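Local coordinates for protein dipicolinate synthase subunit A (Bacillus halodurans, PDB 3D4O) that probably acts as the oxidoreductase subunit of dipicolinate synthase, helping to form the dipicolinic acid that accumulates in bacterial spores, at residues 159-164 / 217-222; 181-186 / 197-202; 36-41 / 79-84; 8-13 / 29-34. One frame throughout, in Å; residues are numbered along the deposited sequence.

Two Rossmann-like sheets, one in each half of the chain, supply with their loops three strand pairs and one loop-to-loop contact. Contacts 1 and 2 share the sheet of the alanine dehydrogenase/PNT-like region, with centres about 10 Å apart. They are joined through neighbouring strands, where Gly-162 N lies 2.8 Å from Gly-184 O, and contact 2 falls within the chain interval spanned by contact 1. Contacts 3 and 4 belong to the N-terminal region, centres about 12 Å apart, and meet where Phe-36 CZ packs 3.4 Å from Gly-12 O. The two pairs lie on opposite sides of the chain's centre: contacts 1 and 4 are about 34 Å apart between centres. Contact 1 carries the glycine-rich turn that probably marks a dinucleotide-binding site.

Contact 1 (159-164 / 217-222); sequences AVLGLG and CINTIP
Backbone bonds set the frame of this parallel strand pair. Ile-218 N donates to Ala-159 O at 2.9 Å, and Leu-161 N returns a bond to Ile-218 O almost along its C=O axis. The ladder closes on Leu-161 O, which takes two bonds from one residue: Thr-220 N, and Thr-220 OG1 at 2.6 Å on an in-plane lone pair. With OG1 held between the backbone N and the carbonyl carbon (chi1 69°), both donors of Thr-220 reach the same oxygen, while a water donates to OG1 and weakly accepts from Gly-164 N.

Within 217-222, Asn-219 folds back in an Asx turn. Its OD1 accepts from Ile-221 N at 2.8 Å, the donor standing above the amide plane, and ND2 reaches Ile-221 O at 2.9 Å.

Apolar packing fills the rest. Val-160 CG2 runs alongside Ile-218 CD1, Leu-161 CD1 rests 3.9 Å from Cys-217 SG, and Ile-221 CG1 lies 3.8 Å from Gly-162 CA. A side chain on Gly-162 would collide with Thr-220 OG1. Gly-162 and Gly-164 fit the start of a GxGxxG pattern, consistent with a Rossmann dinucleotide-binding turn.

Helix 165-176 covers the Val-160 and Ile-218 face, strand 180-185 makes backbone bonds to Val-160 and Gly-162, and on the other flank Asn-219 ND2 bonds Asp-242 OD1 of strand 239-242.

Contact 2 (181-186 / 197-202); sequences VKVGAR and MGMEPF. With EDO (1,2-ethanediol), chain L.
A beta-alpha-beta crossover of the Rossmann-type fold is closed here: strand 180-185, helix 188-196 and strand 200-203, the last outermost, within this chain, in the sheet holding 157-161. Four backbone bonds join the strands. Glu-200 N points almost straight at Val-181 O, Val-183 N reaches Glu-200 O, Phe-202 N reaches Val-183 O, and Ala-185 N meets Phe-202 O nearly along its C=O axis.

On one face, Phe-202 holds its CG between the backbone N and the carbonyl carbon (chi1 68°), turning the ring over the neighbouring strand. Gly-184 CA sits under it in a CH-pi contact, 3.5 Å from the ring centroid, and Phe-202 CE1 comes within 3.2 Å of Gly-184 N. Any CB on Gly-184 would strike Phe-202 CZ. The Lys-182 side chain crosses that of Phe-202 at about a right angle, its CD 3.8 Å from Phe-202 CE1; its NZ hydrogen-bonds to Glu-210 O and weakly to a water that donates to Glu-200 OE1. An alanine at Phe-202 would probably uncover Gly-184 and leave the Lys-182 methylenes poorly supported.

On the other face Met-199, present as selenomethionine, lies alongside Val-181: SE is 3.7 Å from Val-181 CG1, and its CE is as far from Val-183 CG2. Helix 188-196 ends in a Schellman motif at Gly-198, and Met-197 O accepts a 2.8 Å bond from O1 of ethanediol, probably from the crystallisation liquor.

Contact 3 (36-41 / 79-84); sequences FDQLDD and FSNESI
From its place inside the type I turn Phe-36 to Leu-39, Gln-38 stretches across the backbone of the partner loop. Its CB comes 3.2 Å from Phe-79 O, CG follows over the same oxygen, and CD lies against Phe-79 C. At the tip NE2 stays beside Phe-79 C, while OE1 comes 3.6 Å from Asn-81 ND2, a proximity only, the two amide planes being 74° apart. The same residue's backbone N donates to Phe-79 O at 2.9 Å, from above the carbonyl plane.

Asp-37 supplies the second polar clasp. Ser-80 OG donates to the syn lone pair of Asp-37 OD2 at 2.8 Å and accepts from Glu-82 N at 2.9 Å, forming an ST turn. A water links Asp-37 OD1 to Asn-81 N. An alanine at Ser-80 would remove both hydroxyl bonds and would probably loosen the turn as well as its tie to Asp-37.

Beneath this, the rings of Phe-36 and Phe-79 are inclined by 22° and so displaced that they hardly overlap, centroids 5.0 Å apart; Leu-18 of helix 15-26 touches Phe-79. The chemistry is thus divided: aromatic carbon packs against helix 15-26, and a serine hydroxyl, donating to one loop and accepting from its own, probably steadies the negative carboxylate of the exposed Asp-37.

Contact 4 (8-13 / 29-34); sequences VVIIGG and AKISLV
Val-34 O has one strong grip and one weak: Gly-12 N donates to it at 2.9 Å in an almost straight bond (178° at the hydrogen), and Ile-11 CA adds a CA-H...O contact at 3.5 Å. Ser-32 O is held in the same manner, by Ile-10 N and Val-9 CA. In the other direction, Val-8 O receives Ser-32 N, with Ile-31 CA as its CA-H...O partner, and Ile-10 O receives Val-34 N at 2.9 Å. With Val-8 N on Lys-30 O at 2.8 Å, five bonds stitch strands 7-11 and 30-34 in parallel.

On one face, Leu-33, its CG anti to the backbone N (chi1 -168°), brings CD1 alongside Ile-10 CB at 3.7 Å. The CG1-CD1 arm of Ile-10 crosses Ile-31 obliquely, so that CD1 meets Ile-31 CG2 at 4.0 Å, and Val-8 CG2 flanks Ile-31 CG1. Helix 15-26, the connection of this beta-alpha-beta unit, covers that face through Ile-21 and Leu-24. On the reverse, Val-9 and Val-34 cross obliquely, CG2 to CG2 at 4.1 Å, and Ile-11 CG2 lies 4.3 Å from Val-34 CB.

At Gly-12 the chain turns with a positive phi (59°), rarer for residues with side chains. Cohesion thus combines backbone dipoles satisfying each other inside a buried sheet with aliphatic groups, joined by Ser-32 on the Val-9 face, that pack without polar bonds between them.

Contact 1 (159-164 / 217-222)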
# COMPACT_ATOMS: atom_id res chain seq x y z
N ALA C 159 -14.76 1.66 6.94
CA ALA C 159 -15.36 0.92 8.06
C ALA C 159 -14.48 -0.25 8.42
O ALA C 159 -13.91 -0.91 7.53
CB ALA C 159 -16.73 0.38 7.71
N VAL C 160 -14.31 -0.42 9.73
CA VAL C 160 -13.64 -1.61 10.27
C VAL C 160 -14.69 -2.33 11.11
O VAL C 160 -15.42 -1.71 11.90
CB VAL C 160 -12.41 -1.33 11.13
CG1 VAL C 160 -11.87 -2.65 11.70
CG2 VAL C 160 -11.30 -0.60 10.36
N LEU C 161 -14.81 -3.63 10.91
CA LEU C 161 -15.80 -4.44 11.63
C LEU C 161 -15.03 -5.23 12.67
O LEU C 161 -14.16 -6.04 12.34
CB LEU C 161 -16.55 -5.37 10.70
CG LEU C 161 -17.25 -4.67 9.53
CD1 LEU C 161 -17.98 -5.70 8.66
CD2 LEU C 161 -18.21 -3.57 9.97
N GLY C 162 -15.30 -4.88 13.92
CA GLY C 162 -14.68 -5.50 15.09
C GLY C 162 -13.64 -4.63 15.73
O GLY C 162 -12.86 -3.96 15.05
N LEU C 163 -13.65 -4.58 17.06
CA LEU C 163 -12.65 -3.83 17.76
C LEU C 163 -11.88 -4.76 18.72
O LEU C 163 -11.61 -4.45 19.89
CB LEU C 163 -13.18 -2.59 18.46
CG LEU C 163 -12.01 -1.67 18.80
CD1 LEU C 163 -11.75 -0.59 17.70
CD2 LEU C 163 -12.26 -1.00 20.10
N GLY C 164 -11.54 -5.92 18.17
CA GLY C 164 -10.67 -6.85 18.87
C GLY C 164 -9.22 -6.42 18.73
O GLY C 164 -8.91 -5.26 18.38
N CYS C 217 -14.06 -1.44 3.31
CA CYS C 217 -14.52 -2.15 4.49
C CYS C 217 -13.57 -3.28 4.83
O CYS C 217 -13.30 -4.15 4.01
CB CYS C 217 -15.90 -2.71 4.21
SG CYS C 217 -16.61 -3.67 5.58
N ILE C 218 -13.03 -3.22 6.05
CA ILE C 218 -12.12 -4.24 6.55
C ILE C 218 -12.80 -5.06 7.61
O ILE C 218 -13.19 -4.53 8.64
CB ILE C 218 -10.85 -3.60 7.17
CG1 ILE C 218 -10.19 -2.70 6.10
CG2 ILE C 218 -9.95 -4.70 7.70
CD1 ILE C 218 -9.85 -1.32 6.59
N ASN C 219 -12.99 -6.35 7.34
CA ASN C 219 -13.57 -7.21 8.36
C ASN C 219 -12.54 -7.94 9.19
O ASN C 219 -11.58 -8.51 8.66
CB ASN C 219 -14.49 -8.27 7.77
CG ASN C 219 -15.04 -9.19 8.85
OD1 ASN C 219 -15.62 -8.72 9.83
ND2 ASN C 219 -14.80 -10.48 8.72
N THR C 220 -12.73 -7.90 10.51
CA THR C 220 -11.93 -8.70 11.45
C THR C 220 -12.82 -9.69 12.22
O THR C 220 -12.32 -10.54 12.92
CB THR C 220 -11.16 -7.86 12.49
OG1 THR C 220 -12.07 -7.25 13.42
CG2 THR C 220 -10.32 -6.79 11.82
N ILE C 221 -14.14 -9.58 12.09
CA ILE C 221 -15.05 -10.45 12.85
C ILE C 221 -15.14 -11.86 12.24
O ILE C 221 -15.44 -12.02 11.05
CB ILE C 221 -16.50 -9.85 12.96
CG1 ILE C 221 -16.50 -8.48 13.61
CG2 ILE C 221 -17.44 -10.77 13.75
CD1 ILE C 221 -17.86 -7.87 13.61
N PRO C 222 -14.91 -12.91 13.05
CA PRO C 222 -14.95 -14.28 12.51
C PRO C 222 -16.31 -14.86 12.53
O PRO C 222 -16.62 -15.78 13.29
CB PRO C 222 -14.00 -15.06 13.42
CG PRO C 222 -14.06 -14.34 14.71
CD PRO C 222 -14.42 -12.89 14.44
O HOH W 1 -10.69 -7.15 15.73

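Contact 2 (181-186 / 197-202)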
# COMPACT_ATOMS: atom_id res chain seq x y z
N VAL C 181 -13.10 7.09 9.52
CA VAL C 181 -13.25 5.75 9.98
C VAL C 181 -14.42 5.53 10.89
O VAL C 181 -14.66 6.25 11.84
CB VAL C 181 -12.00 5.29 10.75
CG1 VAL C 181 -12.24 3.91 11.32
CG2 VAL C 181 -10.72 5.34 9.86
N LYS C 182 -15.16 4.49 10.56
CA LYS C 182 -16.26 4.08 11.41
C LYS C 182 -15.99 2.64 11.76
O LYS C 182 -15.46 1.91 10.95
CB LYS C 182 -17.63 4.26 10.75
CG LYS C 182 -17.82 3.54 9.45
CD LYS C 182 -19.32 3.53 9.03
CE LYS C 182 -19.85 4.88 8.66
NZ LYS C 182 -21.31 4.92 8.22
N VAL C 183 -16.28 2.29 13.00
CA VAL C 183 -16.05 0.95 13.49
C VAL C 183 -17.35 0.32 14.01
O VAL C 183 -18.10 0.91 14.80
CB VAL C 183 -14.93 0.90 14.58
CG1 VAL C 183 -14.57 -0.61 14.92
CG2 VAL C 183 -13.66 1.65 14.14
N GLY C 184 -17.60 -0.87 13.52
CA GLY C 184 -18.78 -1.65 13.92
C GLY C 184 -18.45 -2.72 14.94
O GLY C 184 -17.47 -3.43 14.82
N ALA C 185 -19.27 -2.78 15.98
CA ALA C 185 -19.09 -3.80 17.06
C ALA C 185 -20.37 -3.95 17.84
O ALA C 185 -21.24 -3.12 17.78
CB ALA C 185 -17.95 -3.40 18.01
N ARG C 186 -20.46 -5.03 18.58
CA ARG C 186 -21.64 -5.30 19.37
C ARG C 186 -21.58 -4.80 20.83
O ARG C 186 -22.57 -4.34 21.38
CB ARG C 186 -21.91 -6.80 19.37
CG ARG C 186 -23.29 -7.12 19.85
CD ARG C 186 -23.58 -8.59 19.89
NE ARG C 186 -22.47 -9.26 20.57
CZ ARG C 186 -22.27 -9.25 21.89
NH1 ARG C 186 -23.09 -8.61 22.71
NH2 ARG C 186 -21.22 -9.89 22.37
N MSE C 197 -11.68 6.97 20.79
CA MSE C 197 -10.61 7.06 19.81
C MSE C 197 -10.91 8.08 18.67
O MSE C 197 -10.13 8.24 17.73
CB MSE C 197 -10.32 5.67 19.24
CG MSE C 197 -9.77 4.72 20.30
SE MSE C 197 -9.61 2.86 19.69
CE MSE C 197 -8.22 3.16 18.35
N GLY C 198 -12.03 8.78 18.78
CA GLY C 198 -12.43 9.82 17.83
C GLY C 198 -12.90 9.26 16.51
O GLY C 198 -12.76 9.85 15.43
N MSE C 199 -13.42 8.06 16.60
CA MSE C 199 -13.95 7.43 15.43
C MSE C 199 -15.45 7.23 15.63
O MSE C 199 -15.97 7.37 16.73
CB MSE C 199 -13.23 6.11 15.18
CG MSE C 199 -11.73 6.29 14.96
SE MSE C 199 -10.76 4.61 14.64
CE MSE C 199 -11.33 3.66 16.18
N GLU C 200 -16.14 6.86 14.56
CA GLU C 200 -17.60 6.75 14.62
C GLU C 200 -18.04 5.33 14.90
O GLU C 200 -17.85 4.45 14.06
CB GLU C 200 -18.25 7.24 13.31
CG GLU C 200 -19.77 7.04 13.35
CD GLU C 200 -20.49 7.36 12.04
OE1 GLU C 200 -19.88 7.89 11.08
OE2 GLU C 200 -21.70 7.06 12.00
N PRO C 201 -18.61 5.08 16.08
CA PRO C 201 -19.05 3.72 16.33
C PRO C 201 -20.42 3.46 15.80
O PRO C 201 -21.20 4.39 15.62
CB PRO C 201 -19.14 3.65 17.85
CG PRO C 201 -19.48 5.03 18.28
CD PRO C 201 -18.86 5.96 17.24
N PHE C 202 -20.68 2.20 15.53
CA PHE C 202 -22.03 1.78 15.17
C PHE C 202 -22.28 0.36 15.62
O PHE C 202 -21.38 -0.44 15.61
CB PHE C 202 -22.32 1.95 13.68
CG PHE C 202 -21.54 1.02 12.77
CD1 PHE C 202 -20.27 1.37 12.34
CD2 PHE C 202 -22.12 -0.13 12.27
CE1 PHE C 202 -19.57 0.58 11.46
CE2 PHE C 202 -21.43 -0.95 11.38
CZ PHE C 202 -20.15 -0.60 10.99
C1 EDO L . -7.63 7.11 16.22
O1 EDO L . -7.55 7.25 17.64
C2 EDO L . -6.67 8.09 15.55
O2 EDO L . -5.69 7.33 14.85
O HOH W 2 -20.90 7.80 8.65

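Contact 3 (36-41 / 79-84)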
# COMPACT_ATOMS: atom_id res chain seq x y z
N PHE C 36 11.44 -26.93 2.55
CA PHE C 36 12.37 -25.84 2.21
C PHE C 36 13.43 -26.24 1.18
O PHE C 36 14.56 -25.76 1.20
CB PHE C 36 13.04 -25.33 3.48
CG PHE C 36 12.09 -24.66 4.44
CD1 PHE C 36 11.29 -25.41 5.31
CD2 PHE C 36 12.01 -23.29 4.51
CE1 PHE C 36 10.43 -24.81 6.20
CE2 PHE C 36 11.14 -22.67 5.41
CZ PHE C 36 10.35 -23.44 6.26
N ASP C 37 13.06 -27.11 0.26
CA ASP C 37 14.01 -27.57 -0.75
C ASP C 37 14.51 -26.44 -1.62
O ASP C 37 15.64 -26.48 -2.11
CB ASP C 37 13.45 -28.74 -1.57
CG ASP C 37 12.07 -28.50 -2.04
OD1 ASP C 37 11.88 -27.66 -2.94
OD2 ASP C 37 11.15 -29.14 -1.50
N GLN C 38 13.70 -25.39 -1.77
CA GLN C 38 14.11 -24.23 -2.58
C GLN C 38 15.03 -23.29 -1.82
O GLN C 38 15.67 -22.43 -2.41
CB GLN C 38 12.91 -23.45 -3.09
CG GLN C 38 12.09 -24.24 -4.08
CD GLN C 38 10.82 -23.53 -4.49
OE1 GLN C 38 10.00 -24.09 -5.20
NE2 GLN C 38 10.64 -22.30 -4.02
N LEU C 39 15.09 -23.47 -0.51
CA LEU C 39 15.94 -22.64 0.35
C LEU C 39 17.40 -22.99 0.09
O LEU C 39 17.91 -24.03 0.48
CB LEU C 39 15.59 -22.81 1.83
CG LEU C 39 16.34 -21.90 2.79
CD1 LEU C 39 16.07 -20.44 2.44
CD2 LEU C 39 15.95 -22.20 4.24
N ASP C 40 18.07 -22.07 -0.57
CA ASP C 40 19.45 -22.29 -1.00
C ASP C 40 20.36 -22.37 0.23
O ASP C 40 21.30 -23.15 0.28
CB ASP C 40 19.88 -21.16 -1.94
CG ASP C 40 21.04 -21.53 -2.80
OD1 ASP C 40 21.61 -22.63 -2.60
OD2 ASP C 40 21.37 -20.73 -3.70
N ASP C 41 19.99 -21.62 1.25
CA ASP C 41 20.78 -21.52 2.48
C ASP C 41 20.84 -22.77 3.31
O ASP C 41 19.94 -23.61 3.30
CB ASP C 41 20.28 -20.40 3.40
CG ASP C 41 20.45 -19.04 2.78
OD1 ASP C 41 21.55 -18.76 2.24
OD2 ASP C 41 19.48 -18.25 2.85
N PHE C 79 8.49 -22.37 -0.06
CA PHE C 79 9.88 -22.80 -0.38
C PHE C 79 9.94 -24.19 -1.01
O PHE C 79 10.95 -24.87 -0.98
CB PHE C 79 10.78 -22.80 0.86
CG PHE C 79 10.91 -21.46 1.51
CD1 PHE C 79 11.79 -20.53 1.02
CD2 PHE C 79 10.16 -21.14 2.62
CE1 PHE C 79 11.91 -19.28 1.61
CE2 PHE C 79 10.30 -19.91 3.22
CZ PHE C 79 11.16 -18.98 2.71
N SER C 80 8.80 -24.58 -1.55
CA SER C 80 8.63 -25.89 -2.22
C SER C 80 7.29 -25.99 -2.91
O SER C 80 6.29 -25.41 -2.48
CB SER C 80 8.74 -27.03 -1.22
OG SER C 80 8.48 -28.29 -1.85
N ASN C 81 7.30 -26.75 -3.99
CA ASN C 81 6.12 -27.00 -4.80
C ASN C 81 5.53 -28.34 -4.39
O ASN C 81 4.50 -28.76 -4.91
CB ASN C 81 6.46 -27.01 -6.28
CG ASN C 81 6.72 -25.62 -6.83
OD1 ASN C 81 5.99 -24.68 -6.53
ND2 ASN C 81 7.75 -25.49 -7.66
N GLU C 82 6.22 -28.98 -3.45
CA GLU C 82 5.81 -30.31 -2.95
C GLU C 82 4.72 -30.22 -1.90
O GLU C 82 4.68 -29.33 -1.06
CB GLU C 82 7.01 -31.09 -2.39
N SER C 83 3.82 -31.20 -2.00
CA SER C 83 2.68 -31.37 -1.10
C SER C 83 3.15 -31.99 0.19
O SER C 83 3.89 -32.96 0.18
CB SER C 83 1.62 -32.30 -1.72
OG SER C 83 1.25 -31.85 -3.02
N ILE C 84 2.69 -31.41 1.29
CA ILE C 84 3.07 -31.88 2.64
C ILE C 84 1.85 -32.08 3.51
O ILE C 84 1.14 -31.14 3.83
CB ILE C 84 4.06 -30.87 3.29
CG1 ILE C 84 5.29 -30.71 2.41
CG2 ILE C 84 4.49 -31.31 4.67
CD1 ILE C 84 6.16 -29.55 2.83
O HOH W 3 9.82 -27.83 -5.18

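Contact 4 (8-13 / 29-34)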
# COMPACT_ATOMS: atom_id res chain seq x y z
N VAL C 8 13.70 -30.49 17.04
CA VAL C 8 12.46 -29.93 16.52
C VAL C 8 12.34 -30.12 15.00
O VAL C 8 13.32 -30.10 14.26
CB VAL C 8 12.25 -28.41 16.89
CG1 VAL C 8 12.74 -28.11 18.31
CG2 VAL C 8 12.96 -27.49 15.92
N VAL C 9 11.11 -30.36 14.58
CA VAL C 9 10.80 -30.45 13.17
C VAL C 9 10.00 -29.20 12.84
O VAL C 9 9.03 -28.84 13.51
CB VAL C 9 10.04 -31.74 12.77
CG1 VAL C 9 8.70 -31.85 13.46
CG2 VAL C 9 9.85 -31.79 11.25
N ILE C 10 10.51 -28.52 11.82
CA ILE C 10 9.95 -27.32 11.27
C ILE C 10 9.41 -27.69 9.91
O ILE C 10 10.15 -28.06 9.01
CB ILE C 10 11.00 -26.19 11.15
CG1 ILE C 10 11.58 -25.83 12.52
CG2 ILE C 10 10.41 -24.94 10.52
CD1 ILE C 10 12.43 -24.53 12.54
N ILE C 11 8.10 -27.57 9.78
CA ILE C 11 7.37 -28.00 8.59
C ILE C 11 6.67 -26.83 7.97
O ILE C 11 5.76 -26.25 8.55
CB ILE C 11 6.33 -29.07 8.97
CG1 ILE C 11 7.01 -30.20 9.76
CG2 ILE C 11 5.67 -29.66 7.71
CD1 ILE C 11 6.07 -31.31 10.19
N GLY C 12 7.13 -26.49 6.78
CA GLY C 12 6.60 -25.36 6.02
C GLY C 12 6.66 -23.99 6.66
O GLY C 12 7.26 -23.75 7.72
N GLY C 13 6.00 -23.10 5.95
CA GLY C 13 5.83 -21.72 6.37
C GLY C 13 6.15 -20.72 5.30
O GLY C 13 6.08 -20.99 4.09
N ALA C 29 19.93 -26.07 18.63
CA ALA C 29 18.85 -27.06 18.48
C ALA C 29 19.08 -27.95 17.27
O ALA C 29 19.71 -27.56 16.28
CB ALA C 29 17.48 -26.38 18.37
N LYS C 30 18.60 -29.18 17.36
CA LYS C 30 18.63 -30.09 16.21
C LYS C 30 17.35 -29.83 15.44
O LYS C 30 16.27 -29.89 16.01
CB LYS C 30 18.74 -31.56 16.61
CG LYS C 30 18.73 -32.51 15.41
CD LYS C 30 18.83 -33.99 15.86
CE LYS C 30 18.67 -34.95 14.68
NZ LYS C 30 18.64 -36.36 15.10
N ILE C 31 17.50 -29.56 14.14
CA ILE C 31 16.37 -29.17 13.27
C ILE C 31 16.20 -29.95 11.97
O ILE C 31 17.00 -29.84 11.05
CB ILE C 31 16.50 -27.69 12.83
CG1 ILE C 31 16.65 -26.77 14.05
CG2 ILE C 31 15.27 -27.29 11.98
CD1 ILE C 31 17.19 -25.36 13.72
N SER C 32 15.11 -30.71 11.92
CA SER C 32 14.70 -31.42 10.70
C SER C 32 13.79 -30.46 9.96
O SER C 32 12.78 -30.01 10.49
CB SER C 32 13.97 -32.71 11.03
OG SER C 32 14.85 -33.66 11.60
N LEU C 33 14.17 -30.14 8.73
CA LEU C 33 13.47 -29.08 7.96
C LEU C 33 12.74 -29.57 6.72
O LEU C 33 13.34 -29.92 5.70
CB LEU C 33 14.48 -27.98 7.59
CG LEU C 33 13.96 -26.66 7.04
CD1 LEU C 33 13.10 -25.94 8.10
CD2 LEU C 33 15.18 -25.78 6.58
N VAL C 34 11.42 -29.53 6.81
CA VAL C 34 10.55 -30.03 5.74
C VAL C 34 9.85 -28.90 5.00
O VAL C 34 9.26 -27.99 5.61
CB VAL C 34 9.48 -31.03 6.29
CG1 VAL C 34 8.68 -31.65 5.17
CG2 VAL C 34 10.13 -32.10 7.13